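Local coordinates for protein 2-aminomuconic 6-semialdehyde dehydrogenase (Pseudomonas sp., PDB 7BZV) that oxidises 2-aminomuconate 6-semialdehyde with NAD+ in the meta-cleavage pathway of 2-aminophenol breakdown and needs its tetrameric assembly to bind the cofactor, at residues B[44-49]-B[173-178]; B[50-55]-B[200-205]; B[82-87]-B[96-101]; B[264-269]-B[297-302]; B[273-278]-B[420-425]. All coordinates share one frame; numbering follows the deposited sequence.

Overall arrangement
Following the chain from the N terminus, helix 39-52 supplies the first segments of interactions 1 and 2. Interaction 3 closes a short loop between helices 80-91 and 95-119, and this loop lies within the long ones of both. Interaction 1 then closes on strand 173-177 and interaction 2 on its parallel neighbour 203-205, so the two cross, with centres about 8 Å apart. Interactions 4 and 5 come later in the chain and cross each other: both use helix 268-280, interaction 4 closing on helix 297-312 and interaction 5 on strand 418-422. Centres of interactions 1 and 4 lie about 51 Å apart, on opposite sides of the chain's centre; interaction 3 touches interaction 5 through Ile101 and Arg277.

Interaction 1: B[44-49]-B[173-178]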
# COMPACT_ATOMS: atom_id res chain seq x y z
N ALA B 44 26.59 -11.64 28.45
CA ALA B 44 25.60 -11.20 29.44
C ALA B 44 24.57 -10.29 28.81
O ALA B 44 23.36 -10.41 29.07
CB ALA B 44 26.31 -10.51 30.60
N ALA B 45 25.01 -9.39 27.93
CA ALA B 45 24.07 -8.48 27.27
C ALA B 45 23.09 -9.25 26.40
O ALA B 45 21.88 -8.97 26.42
CB ALA B 45 24.85 -7.46 26.45
N VAL B 46 23.58 -10.22 25.62
CA VAL B 46 22.67 -10.93 24.73
C VAL B 46 21.64 -11.70 25.54
O VAL B 46 20.45 -11.78 25.19
CB VAL B 46 23.46 -11.85 23.77
CG1 VAL B 46 22.49 -12.77 23.03
CG2 VAL B 46 24.30 -11.03 22.74
N LYS B 47 22.08 -12.30 26.65
CA LYS B 47 21.18 -13.09 27.46
C LYS B 47 20.19 -12.20 28.19
O LYS B 47 19.01 -12.54 28.28
CB LYS B 47 22.00 -13.97 28.42
CG LYS B 47 22.86 -15.01 27.66
CD LYS B 47 22.02 -15.93 26.71
CE LYS B 47 20.59 -16.23 27.27
NZ LYS B 47 19.62 -16.72 26.21
N ALA B 48 20.65 -11.04 28.68
CA ALA B 48 19.72 -10.08 29.24
C ALA B 48 18.68 -9.61 28.21
O ALA B 48 17.52 -9.37 28.57
CB ALA B 48 20.48 -8.88 29.80
N GLY B 49 19.05 -9.49 26.94
CA GLY B 49 18.06 -9.07 25.94
C GLY B 49 16.99 -10.12 25.74
O GLY B 49 15.79 -9.83 25.75
N ALA B 173 15.10 -6.34 21.70
CA ALA B 173 16.13 -5.78 22.56
C ALA B 173 17.35 -5.49 21.70
O ALA B 173 17.51 -6.09 20.64
CB ALA B 173 16.52 -6.73 23.70
N VAL B 174 18.23 -4.60 22.16
CA VAL B 174 19.41 -4.30 21.37
C VAL B 174 20.67 -4.43 22.21
O VAL B 174 20.66 -4.23 23.43
CB VAL B 174 19.38 -2.89 20.69
CG1 VAL B 174 18.23 -2.81 19.76
CG2 VAL B 174 19.34 -1.77 21.70
N VAL B 175 21.75 -4.84 21.55
CA VAL B 175 23.11 -4.77 22.08
C VAL B 175 23.90 -3.89 21.13
O VAL B 175 24.09 -4.25 19.96
CB VAL B 175 23.76 -6.15 22.22
CG1 VAL B 175 25.16 -6.00 22.78
CG2 VAL B 175 22.93 -7.02 23.14
N VAL B 176 24.38 -2.76 21.64
CA VAL B 176 24.87 -1.65 20.84
C VAL B 176 26.34 -1.45 21.17
O VAL B 176 26.70 -1.37 22.36
CB VAL B 176 24.08 -0.36 21.16
CG1 VAL B 176 24.90 0.85 20.93
CG2 VAL B 176 22.77 -0.37 20.39
N LYS B 177 27.18 -1.37 20.15
CA LYS B 177 28.59 -1.04 20.36
C LYS B 177 28.96 0.20 19.56
O LYS B 177 29.09 0.11 18.32
CB LYS B 177 29.52 -2.18 19.96
CG LYS B 177 31.00 -1.90 20.39
CD LYS B 177 32.00 -2.22 19.26
CE LYS B 177 32.76 -1.00 18.72
NZ LYS B 177 33.71 -1.38 17.63
N PRO B 178 29.11 1.36 20.19
CA PRO B 178 29.50 2.56 19.43
C PRO B 178 30.98 2.49 19.08
O PRO B 178 31.74 1.73 19.67
CB PRO B 178 29.22 3.70 20.41
CG PRO B 178 29.54 3.03 21.81
CD PRO B 178 29.03 1.61 21.65
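Val175 reaches from strand 173-177 to helix 39-52 with both of its methyls, and Ala45 receives them: Val175 CG2 lies 3.9 Å from Ala45 CB, and Val175 CG1 is 4.0 Å from that same CB. The valine torsion explains the split. With CG1 anti to the backbone N (chi1 -180°) and CG2 anti to the carbonyl carbon, the two branches fork astride the alanine methyl. CG2 also touches the backbone of the next residue, 4.1 Å from Val46 N, and lies 4.3 Å from the CG2 branch of Val46, which meets it methyl to methyl. One helical turn on, the strand again supplies the methyl, now against bare backbone. Ala173 points its CB at a residue with no side chain, 3.6 Å from Gly49 CA. A methyl on Gly49 would be pressed tightly against Ala173 CB, so the missing side chain lets helix and strand come close at this end. The short axes approach to 8.1 Å and run nearly antiparallel, at 163°. Helix 39-52 thus packs on one face of the Rossmann-like sheet of the NAD-binding domain of aldehyde dehydrogenases, where strands 173-177 and 203-205 run parallel, while Val174 and Val176 face helix 156-169. Ile218 also packs on Val175. Chemically the contact is apolar and buried, so close approach depends on the fit of small groups and a glycine, not on polar pairing.

Interaction 2: B[50-55]-B[200-205]; sequences HRALEG and PGVFNL
Val202 places CG1 anti to its backbone N (chi1 174°) and thereby leaves CG2, anti to the carbonyl carbon, on the side where it meets Ala52, with Val202 CG2 at 4.1 Å from Ala52 CB. The backbone torsions of Gly201 matter just as much: phi is positive, 90°, and at these angles a CB would collide with the carbonyl oxygen of Pro200, reason enough for a glycine; it would also crowd Ala52 CB. The Ala52 methyl consequently rests on bare backbone, 3.7 Å from Pro200 O and 3.7 Å from Gly201 C, with Val202 N a little farther off. The alpha carbons of Ala52 and Gly201 approach to 5.2 Å, closer than any other pair between the two segments.

In the fold, this joins the last turns of helix 39-52 to the bend that leads from helix 184-196 into strand 203-205, a parallel strand of the Rossmann-like cofactor domain of aldehyde dehydrogenases. The strand pairs with 173-177, and Trp57 and Leu168 add further packing to Val202. From Ala52 the chain folds into a type I beta turn ending at Gly55, with Gly55 N bonded to Ala52 O at 2.9 Å.

The bend is tied to its own strand by Asn204, whose ND2 donates to Gly201 O over 2.8 Å. That bond is far from straight, 133° at the hydrogen, and the donor stands above the carbonyl plane. Asn204 OD1 meanwhile accepts from the backbone N of Asp10.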
# COMPACT_ATOMS: atom_id res chain seq x y z
N HIS B 50 17.41 -11.38 25.55
CA HIS B 50 16.46 -12.47 25.40
C HIS B 50 15.57 -12.58 26.64
O HIS B 50 14.38 -12.88 26.53
CB HIS B 50 17.21 -13.78 25.12
CG HIS B 50 17.67 -13.90 23.70
ND1 HIS B 50 16.79 -13.96 22.64
CD2 HIS B 50 18.91 -13.91 23.16
CE1 HIS B 50 17.47 -14.02 21.51
NE2 HIS B 50 18.76 -13.97 21.80
N ARG B 51 16.13 -12.34 27.82
CA ARG B 51 15.31 -12.41 29.02
C ARG B 51 14.32 -11.25 29.06
O ARG B 51 13.17 -11.43 29.48
CB ARG B 51 16.19 -12.42 30.27
CG ARG B 51 15.46 -12.26 31.61
CD ARG B 51 16.45 -11.92 32.76
NE ARG B 51 17.67 -12.71 32.65
CZ ARG B 51 18.90 -12.24 32.85
NH1 ARG B 51 19.10 -10.97 33.19
NH2 ARG B 51 19.93 -13.05 32.70
N ALA B 52 14.73 -10.06 28.61
CA ALA B 52 13.80 -8.94 28.55
C ALA B 52 12.59 -9.27 27.67
O ALA B 52 11.46 -8.85 27.97
CB ALA B 52 14.53 -7.70 28.03
N LEU B 53 12.80 -10.04 26.61
CA LEU B 53 11.68 -10.40 25.77
C LEU B 53 10.74 -11.38 26.45
O LEU B 53 9.62 -11.58 25.96
CB LEU B 53 12.20 -10.99 24.45
CG LEU B 53 13.02 -10.00 23.63
CD1 LEU B 53 13.55 -10.64 22.37
CD2 LEU B 53 12.16 -8.79 23.30
N GLU B 54 11.18 -12.01 27.55
CA GLU B 54 10.30 -12.84 28.36
C GLU B 54 9.57 -12.03 29.43
O GLU B 54 8.77 -12.59 30.16
CB GLU B 54 11.09 -13.97 29.03
CG GLU B 54 11.56 -15.05 28.07
CD GLU B 54 12.57 -15.99 28.70
OE1 GLU B 54 13.01 -16.95 28.03
OE2 GLU B 54 12.93 -15.77 29.88
N GLY B 55 9.85 -10.73 29.52
CA GLY B 55 9.18 -9.88 30.49
C GLY B 55 8.32 -8.79 29.88
O GLY B 55 7.74 -8.98 28.81
N PRO B 200 14.92 -3.04 31.96
CA PRO B 200 16.33 -3.49 31.86
C PRO B 200 16.46 -4.67 30.92
O PRO B 200 15.57 -5.52 30.82
CB PRO B 200 16.70 -3.85 33.32
CG PRO B 200 15.38 -4.06 34.02
CD PRO B 200 14.39 -3.14 33.33
N GLY B 201 17.58 -4.71 30.21
CA GLY B 201 17.83 -5.70 29.19
C GLY B 201 17.36 -5.30 27.81
O GLY B 201 17.83 -5.89 26.82
N VAL B 202 16.46 -4.32 27.71
CA VAL B 202 15.97 -3.89 26.40
C VAL B 202 17.06 -3.15 25.64
O VAL B 202 17.28 -3.40 24.45
CB VAL B 202 14.71 -3.03 26.52
CG1 VAL B 202 14.30 -2.46 25.12
CG2 VAL B 202 13.61 -3.84 27.14
N PHE B 203 17.74 -2.22 26.29
CA PHE B 203 18.82 -1.45 25.67
C PHE B 203 20.12 -1.72 26.41
O PHE B 203 20.27 -1.31 27.57
CB PHE B 203 18.51 0.06 25.67
CG PHE B 203 19.57 0.88 24.97
CD1 PHE B 203 20.70 1.33 25.65
CD2 PHE B 203 19.42 1.23 23.63
CE1 PHE B 203 21.64 2.08 25.02
CE2 PHE B 203 20.37 1.99 22.99
CZ PHE B 203 21.48 2.41 23.66
N ASN B 204 21.07 -2.36 25.74
CA ASN B 204 22.36 -2.70 26.33
C ASN B 204 23.49 -2.07 25.53
O ASN B 204 23.45 -2.05 24.29
CB ASN B 204 22.55 -4.20 26.37
CG ASN B 204 21.49 -4.91 27.16
OD1 ASN B 204 21.47 -4.85 28.39
ND2 ASN B 204 20.57 -5.56 26.45
N LEU B 205 24.48 -1.56 26.24
CA LEU B 205 25.59 -0.82 25.65
C LEU B 205 26.88 -1.50 26.07
O LEU B 205 27.17 -1.60 27.27
CB LEU B 205 25.59 0.64 26.09
CG LEU B 205 26.81 1.53 25.75
CD1 LEU B 205 26.88 1.79 24.30
CD2 LEU B 205 26.69 2.82 26.52

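Interaction 3: B[82-87]-B[96-101]; sequences DFLDAE and SMAATI
Leu84 against Ala98 and Ala99 is a helix-to-helix apolar contact, largely buried, between helix 80-91 and helix 95-119, which follow one another closely in the chain. One leucine does the work from the first helix. Its CB leaves the backbone obliquely to the second helix, but the branched end swings in, and the two methyls divide the surface between them. Leu84 CD2 lies over the first alanine, 3.3 Å from Ala98 CB, a separation tighter than usual for two carbons and doubtful in its exact closeness, and 3.6 Å from Ala99 N. Leu84 CD1 turns to the other, 4.0 Å from Ala99 CB.

Chi1 of Leu84, -119°, is away from any staggered value, which with the short distance from CD2 to Ala98 CB suggests strain or some doubt in the placement; chi2 is close to staggered. Leu95 and Ile103 of helix 95-119 also pack on Leu84.

The receiving helix is irregular at this point: a wider, pi-type turn spans 98-101, and Met97 O accepts from Ile101 N at 2.8 Å as well as from Thr100 N at 3.3 Å. Thr100 folds its hydroxyl back on the same turn, donating from OG1 to Ser96 O across 2.7 Å, with the donor tilted 18° from the carbonyl plane.

Nearby, Phe83 packs against helix 184-196, and the carboxylate of Glu87 is held by Thr185 OG1 and Leu157 N. The pair consists of two successive helices joined by a short connection, set against the helices that cover the cofactor-domain sheet in an aldehyde dehydrogenase.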
# COMPACT_ATOMS: atom_id res chain seq x y z
N ASP B 82 23.42 18.34 26.39
CA ASP B 82 24.30 17.25 26.79
C ASP B 82 24.74 16.43 25.59
O ASP B 82 25.93 16.12 25.43
CB ASP B 82 23.58 16.35 27.81
CG ASP B 82 23.30 17.05 29.13
OD1 ASP B 82 23.79 18.18 29.33
OD2 ASP B 82 22.59 16.46 29.97
N PHE B 83 23.78 16.03 24.75
CA PHE B 83 24.12 15.24 23.57
C PHE B 83 25.02 16.04 22.65
O PHE B 83 26.03 15.53 22.14
CB PHE B 83 22.83 14.82 22.83
CG PHE B 83 22.19 13.61 23.43
CD1 PHE B 83 22.53 12.34 23.01
CD2 PHE B 83 21.25 13.73 24.43
CE1 PHE B 83 21.97 11.22 23.61
CE2 PHE B 83 20.67 12.63 25.01
CZ PHE B 83 21.02 11.37 24.60
N LEU B 84 24.66 17.30 22.41
CA LEU B 84 25.47 18.17 21.58
C LEU B 84 26.92 18.25 22.09
O LEU B 84 27.88 18.14 21.31
CB LEU B 84 24.86 19.56 21.55
CG LEU B 84 24.41 20.16 20.22
CD1 LEU B 84 24.11 21.66 20.52
CD2 LEU B 84 25.42 20.00 19.14
N ASP B 85 27.07 18.46 23.40
CA ASP B 85 28.40 18.64 23.99
C ASP B 85 29.23 17.38 23.81
O ASP B 85 30.38 17.43 23.36
CB ASP B 85 28.29 18.98 25.49
CG ASP B 85 27.73 20.39 25.75
OD1 ASP B 85 27.70 21.23 24.84
OD2 ASP B 85 27.33 20.66 26.90
N ALA B 86 28.64 16.22 24.13
CA ALA B 86 29.38 14.98 24.00
C ALA B 86 29.76 14.70 22.56
O ALA B 86 30.88 14.26 22.27
CB ALA B 86 28.57 13.82 24.58
N GLU B 87 28.81 14.90 21.63
CA GLU B 87 29.09 14.62 20.23
C GLU B 87 30.21 15.52 19.71
O GLU B 87 31.12 15.06 18.99
CB GLU B 87 27.81 14.79 19.40
CG GLU B 87 27.88 14.14 18.03
CD GLU B 87 27.48 12.68 18.07
OE1 GLU B 87 27.83 11.99 19.07
OE2 GLU B 87 26.79 12.23 17.12
N SER B 96 27.72 24.23 13.90
CA SER B 96 26.83 24.38 12.75
C SER B 96 26.38 23.02 12.20
O SER B 96 25.32 22.93 11.58
CB SER B 96 27.53 25.15 11.65
OG SER B 96 28.73 24.49 11.30
N MET B 97 27.19 21.99 12.38
CA MET B 97 26.83 20.65 11.94
C MET B 97 26.04 19.91 13.01
O MET B 97 24.96 19.38 12.74
CB MET B 97 28.11 19.88 11.59
CG MET B 97 27.91 18.41 11.18
SD MET B 97 27.55 18.51 9.44
CE MET B 97 27.10 16.83 8.86
N ALA B 98 26.60 19.86 14.23
CA ALA B 98 26.03 19.02 15.27
C ALA B 98 24.65 19.52 15.70
O ALA B 98 23.74 18.72 15.94
CB ALA B 98 27.01 18.95 16.44
N ALA B 99 24.45 20.83 15.73
CA ALA B 99 23.19 21.38 16.20
C ALA B 99 22.12 21.45 15.12
O ALA B 99 20.96 21.74 15.43
CB ALA B 99 23.40 22.79 16.77
N THR B 100 22.48 21.24 13.86
CA THR B 100 21.47 21.24 12.83
C THR B 100 21.25 19.87 12.23
O THR B 100 20.15 19.60 11.73
CB THR B 100 21.82 22.21 11.71
OG1 THR B 100 22.94 21.71 10.98
CG2 THR B 100 22.10 23.59 12.28
N ILE B 101 22.25 18.99 12.26
CA ILE B 101 22.14 17.68 11.65
C ILE B 101 22.15 16.60 12.71
O ILE B 101 21.15 15.89 12.91
CB ILE B 101 23.25 17.48 10.61
CG1 ILE B 101 23.00 18.44 9.44
CG2 ILE B 101 23.33 16.01 10.17
CD1 ILE B 101 23.98 18.35 8.35

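Interaction 4: B[264-269]-B[297-302]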
# COMPACT_ATOMS: atom_id res chain seq x y z
N ALA B 264 25.63 22.30 -17.34
CA ALA B 264 25.79 23.72 -17.59
C ALA B 264 24.50 24.51 -17.35
O ALA B 264 24.57 25.71 -17.05
CB ALA B 264 26.27 23.91 -19.03
N ASP B 265 23.34 23.87 -17.47
CA ASP B 265 22.08 24.59 -17.26
C ASP B 265 21.66 24.63 -15.79
O ASP B 265 20.54 25.04 -15.48
CB ASP B 265 20.95 24.01 -18.12
CG ASP B 265 20.58 22.59 -17.73
OD1 ASP B 265 20.97 22.14 -16.64
OD2 ASP B 265 19.89 21.90 -18.50
N CYS B 266 22.54 24.24 -14.87
CA CYS B 266 22.15 24.25 -13.46
C CYS B 266 21.95 25.67 -12.96
O CYS B 266 22.40 26.64 -13.56
CB CYS B 266 23.18 23.52 -12.59
SG CYS B 266 24.73 24.37 -12.32
N ASP B 267 21.21 25.78 -11.86
CA ASP B 267 21.19 27.02 -11.09
C ASP B 267 22.53 27.11 -10.37
O ASP B 267 22.76 26.45 -9.36
CB ASP B 267 20.01 27.02 -10.12
CG ASP B 267 19.91 28.32 -9.35
OD1 ASP B 267 20.96 28.86 -8.91
OD2 ASP B 267 18.79 28.81 -9.20
N PHE B 268 23.43 27.94 -10.90
CA PHE B 268 24.84 27.85 -10.50
C PHE B 268 25.03 28.19 -9.03
O PHE B 268 25.78 27.52 -8.31
CB PHE B 268 25.67 28.76 -11.41
CG PHE B 268 27.15 28.54 -11.32
CD1 PHE B 268 27.78 27.60 -12.11
CD2 PHE B 268 27.90 29.30 -10.45
CE1 PHE B 268 29.16 27.44 -12.03
CE2 PHE B 268 29.26 29.14 -10.36
CZ PHE B 268 29.88 28.20 -11.15
N GLU B 269 24.35 29.23 -8.56
CA GLU B 269 24.54 29.63 -7.17
C GLU B 269 24.00 28.59 -6.21
O GLU B 269 24.63 28.29 -5.19
CB GLU B 269 23.90 31.01 -6.89
CG GLU B 269 24.68 32.19 -7.50
CD GLU B 269 26.21 32.09 -7.32
OE1 GLU B 269 26.68 31.73 -6.22
OE2 GLU B 269 26.95 32.36 -8.29
N ARG B 297 31.55 20.53 -19.71
CA ARG B 297 32.71 21.30 -20.17
C ARG B 297 32.48 22.81 -20.21
O ARG B 297 33.37 23.55 -19.77
CB ARG B 297 33.13 20.80 -21.56
CG ARG B 297 34.46 21.35 -22.15
CD ARG B 297 35.14 20.33 -23.14
NE ARG B 297 36.40 19.98 -22.50
CZ ARG B 297 36.80 18.76 -22.21
NH1 ARG B 297 36.09 17.70 -22.57
NH2 ARG B 297 37.94 18.61 -21.57
N PRO B 298 31.36 23.32 -20.74
CA PRO B 298 31.22 24.78 -20.86
C PRO B 298 31.21 25.54 -19.54
O PRO B 298 31.46 26.76 -19.55
CB PRO B 298 29.88 24.96 -21.59
CG PRO B 298 29.72 23.67 -22.38
CD PRO B 298 30.30 22.59 -21.47
N ILE B 299 30.95 24.89 -18.40
CA ILE B 299 31.05 25.58 -17.12
C ILE B 299 32.20 25.06 -16.26
O ILE B 299 32.32 25.46 -15.11
CB ILE B 299 29.73 25.55 -16.33
CG1 ILE B 299 29.23 24.12 -16.15
CG2 ILE B 299 28.69 26.45 -16.99
CD1 ILE B 299 28.37 24.01 -14.94
N PHE B 300 33.06 24.19 -16.80
CA PHE B 300 34.11 23.59 -15.98
C PHE B 300 35.05 24.64 -15.39
O PHE B 300 35.37 24.61 -14.20
CB PHE B 300 34.91 22.58 -16.80
CG PHE B 300 36.05 21.98 -16.06
CD1 PHE B 300 35.88 20.89 -15.24
CD2 PHE B 300 37.33 22.48 -16.23
CE1 PHE B 300 36.93 20.34 -14.59
CE2 PHE B 300 38.39 21.92 -15.58
CZ PHE B 300 38.19 20.85 -14.75
N ASP B 301 35.50 25.58 -16.20
CA ASP B 301 36.42 26.59 -15.69
C ASP B 301 35.74 27.50 -14.68
O ASP B 301 36.32 27.82 -13.63
CB ASP B 301 36.99 27.43 -16.84
CG ASP B 301 38.03 26.70 -17.64
OD1 ASP B 301 38.65 25.74 -17.12
OD2 ASP B 301 38.23 27.09 -18.81
N ARG B 302 34.54 27.98 -15.00
CA ARG B 302 33.80 28.79 -14.05
C ARG B 302 33.62 28.05 -12.73
O ARG B 302 33.78 28.63 -11.65
CB ARG B 302 32.45 29.17 -14.64
CG ARG B 302 31.58 30.04 -13.74
CD ARG B 302 30.23 30.34 -14.41
NE ARG B 302 29.31 30.98 -13.49
CZ ARG B 302 28.00 31.06 -13.66
NH1 ARG B 302 27.43 30.55 -14.74
NH2 ARG B 302 27.26 31.67 -12.76
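Arg302 lays its guanidinium flat on the ring of Phe268, a cation-pi stack joining the start of helix 268-280 to the second turn of helix 297-312; both helices flank the central sheet of the catalytic domain of the aldehyde dehydrogenase fold. For the stack, Arg302 CZ stands 3.7 Å from the ring centroid, 16° off the normal, with the planes 17° apart. Phe268 CG and Arg302 CG both stand anti to the backbone N, and the extended arginine chain carries its guanidinium out over the ring face. Arg302 CD adds a CH-pi contact on that face, 4.1 Å from the centroid. Replacing Phe268 by an alanine would probably leave the guanidinium without its flat support and freer to turn.

Apolar contacts form the second group. Ile299 CD1 reaches Ala264 CA at 3.7 Å, and Ile299 CG2 lies 4.1 Å from Ala264 CB.

Electrostatics are weaker across the pair: Glu269 OE2 is 4.5 Å from Arg302 NH2, beyond a salt bridge, and that glutamate is poorly ordered. Asp267 is the N-cap of helix 268-280, its OD1 accepting from Lys270 N just beyond the segment.

Interaction 5: B[273-278]-B[420-425]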
# COMPACT_ATOMS: atom_id res chain seq x y z
N ASP B 273 26.33 26.27 -3.45
CA ASP B 273 25.97 26.11 -2.05
C ASP B 273 25.85 24.63 -1.69
O ASP B 273 26.32 24.18 -0.63
CB ASP B 273 24.63 26.77 -1.74
CG ASP B 273 24.73 28.27 -1.64
OD1 ASP B 273 25.83 28.82 -1.59
OD2 ASP B 273 23.66 28.90 -1.63
N GLY B 274 25.15 23.88 -2.54
CA GLY B 274 24.92 22.47 -2.28
C GLY B 274 26.18 21.63 -2.39
O GLY B 274 26.42 20.74 -1.57
N MET B 275 27.01 21.91 -3.39
CA MET B 275 28.24 21.16 -3.57
C MET B 275 29.26 21.44 -2.47
O MET B 275 30.00 20.52 -2.08
CB MET B 275 28.83 21.45 -4.94
CG MET B 275 28.06 20.76 -6.10
SD MET B 275 27.90 18.98 -5.88
CE MET B 275 29.61 18.47 -5.75
N MET B 276 29.31 22.67 -1.93
CA MET B 276 30.19 22.88 -0.79
C MET B 276 29.83 21.97 0.36
O MET B 276 30.73 21.49 1.07
CB MET B 276 30.21 24.34 -0.32
CG MET B 276 30.84 25.12 -1.36
SD MET B 276 32.67 25.11 -1.24
CE MET B 276 33.25 23.84 -2.31
N ARG B 277 28.54 21.67 0.54
CA ARG B 277 28.17 20.73 1.59
C ARG B 277 28.50 19.29 1.18
O ARG B 277 29.09 18.52 1.97
CB ARG B 277 26.68 20.89 1.92
CG ARG B 277 26.38 22.23 2.62
CD ARG B 277 24.90 22.58 2.72
NE ARG B 277 24.09 21.49 3.26
CZ ARG B 277 23.94 21.25 4.55
NH1 ARG B 277 24.53 22.05 5.43
NH2 ARG B 277 23.16 20.24 4.95
N ALA B 278 28.13 18.90 -0.04
CA ALA B 278 28.37 17.54 -0.52
C ALA B 278 29.85 17.19 -0.47
O ALA B 278 30.20 16.00 -0.37
CB ALA B 278 27.88 17.37 -1.96
N THR B 420 24.54 12.99 -6.69
CA THR B 420 23.88 14.30 -6.67
C THR B 420 24.04 14.93 -8.05
O THR B 420 25.16 15.07 -8.56
CB THR B 420 24.44 15.21 -5.56
OG1 THR B 420 23.76 16.49 -5.58
CG2 THR B 420 25.93 15.41 -5.70
N ILE B 421 22.91 15.30 -8.65
CA ILE B 421 22.80 15.79 -10.02
C ILE B 421 22.23 17.21 -9.99
O ILE B 421 21.17 17.42 -9.39
CB ILE B 421 21.81 14.94 -10.84
CG1 ILE B 421 22.05 13.43 -10.67
CG2 ILE B 421 21.80 15.34 -12.30
CD1 ILE B 421 23.34 13.04 -11.17
N TRP B 422 22.81 18.11 -10.77
CA TRP B 422 22.42 19.52 -10.81
C TRP B 422 22.10 19.89 -12.26
O TRP B 422 22.99 19.91 -13.11
CB TRP B 422 23.52 20.42 -10.23
CG TRP B 422 23.68 20.18 -8.72
CD1 TRP B 422 24.40 19.18 -8.13
CD2 TRP B 422 23.02 20.88 -7.65
NE1 TRP B 422 24.25 19.23 -6.78
CE2 TRP B 422 23.39 20.24 -6.45
CE3 TRP B 422 22.16 21.98 -7.59
CZ2 TRP B 422 22.97 20.69 -5.22
CZ3 TRP B 422 21.73 22.41 -6.37
CH2 TRP B 422 22.14 21.75 -5.19
N THR B 423 20.83 20.18 -12.52
CA THR B 423 20.31 20.61 -13.82
C THR B 423 18.95 21.25 -13.59
O THR B 423 18.25 20.89 -12.65
CB THR B 423 20.17 19.43 -14.80
OG1 THR B 423 19.59 19.87 -16.03
CG2 THR B 423 19.22 18.38 -14.24
N THR B 424 18.59 22.18 -14.47
CA THR B 424 17.23 22.72 -14.47
C THR B 424 16.39 22.12 -15.59
O THR B 424 15.25 22.55 -15.78
CB THR B 424 17.23 24.26 -14.59
OG1 THR B 424 17.92 24.66 -15.78
CG2 THR B 424 17.94 24.83 -13.38
N ASN B 425 16.92 21.15 -16.32
CA ASN B 425 16.20 20.52 -17.43
C ASN B 425 15.34 19.38 -16.91
O ASN B 425 15.85 18.41 -16.34
CB ASN B 425 17.18 20.00 -18.47
CG ASN B 425 16.46 19.42 -19.72
OD1 ASN B 425 15.86 18.34 -19.67
ND2 ASN B 425 16.52 20.15 -20.81
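Met275 lays its sulfur obliquely beside the indole of Trp422, a Met-aromatic contact that sets helix 268-280 on the central sheet of the catalytic domain of the aldehyde dehydrogenase fold, against strand 418-422. The short axes run almost antiparallel, at 162°, and 10.6 Å apart. Met275 curls back at chi2 and chi3 (-54° and -58°), which brings SD to 3.8 Å from Trp422 NE1. SD stands 4.6 Å from the centroid of the five-membered ring of Trp422. The same sulfur lies 4.1 Å from Thr420 CG2.

The benzene half of the indole meets the helix backbone instead: Trp422 CZ2 is 4.0 Å from Gly274 CA, where a CB would clash, so glycine makes the space the ring occupies. Putting an alanine in place of Trp422 would probably open a gap beside Gly274 and leave Met275 without its aromatic partner.

Ala260 and Val293 of the neighbouring strands also pack in around Thr420 and Met275, respectively. Thr420 OG1 is bonded to Thr445 O, and receives from the indole as well, through a weak bond: Trp422 NE1 to Thr420 OG1 measures 3.0 Å.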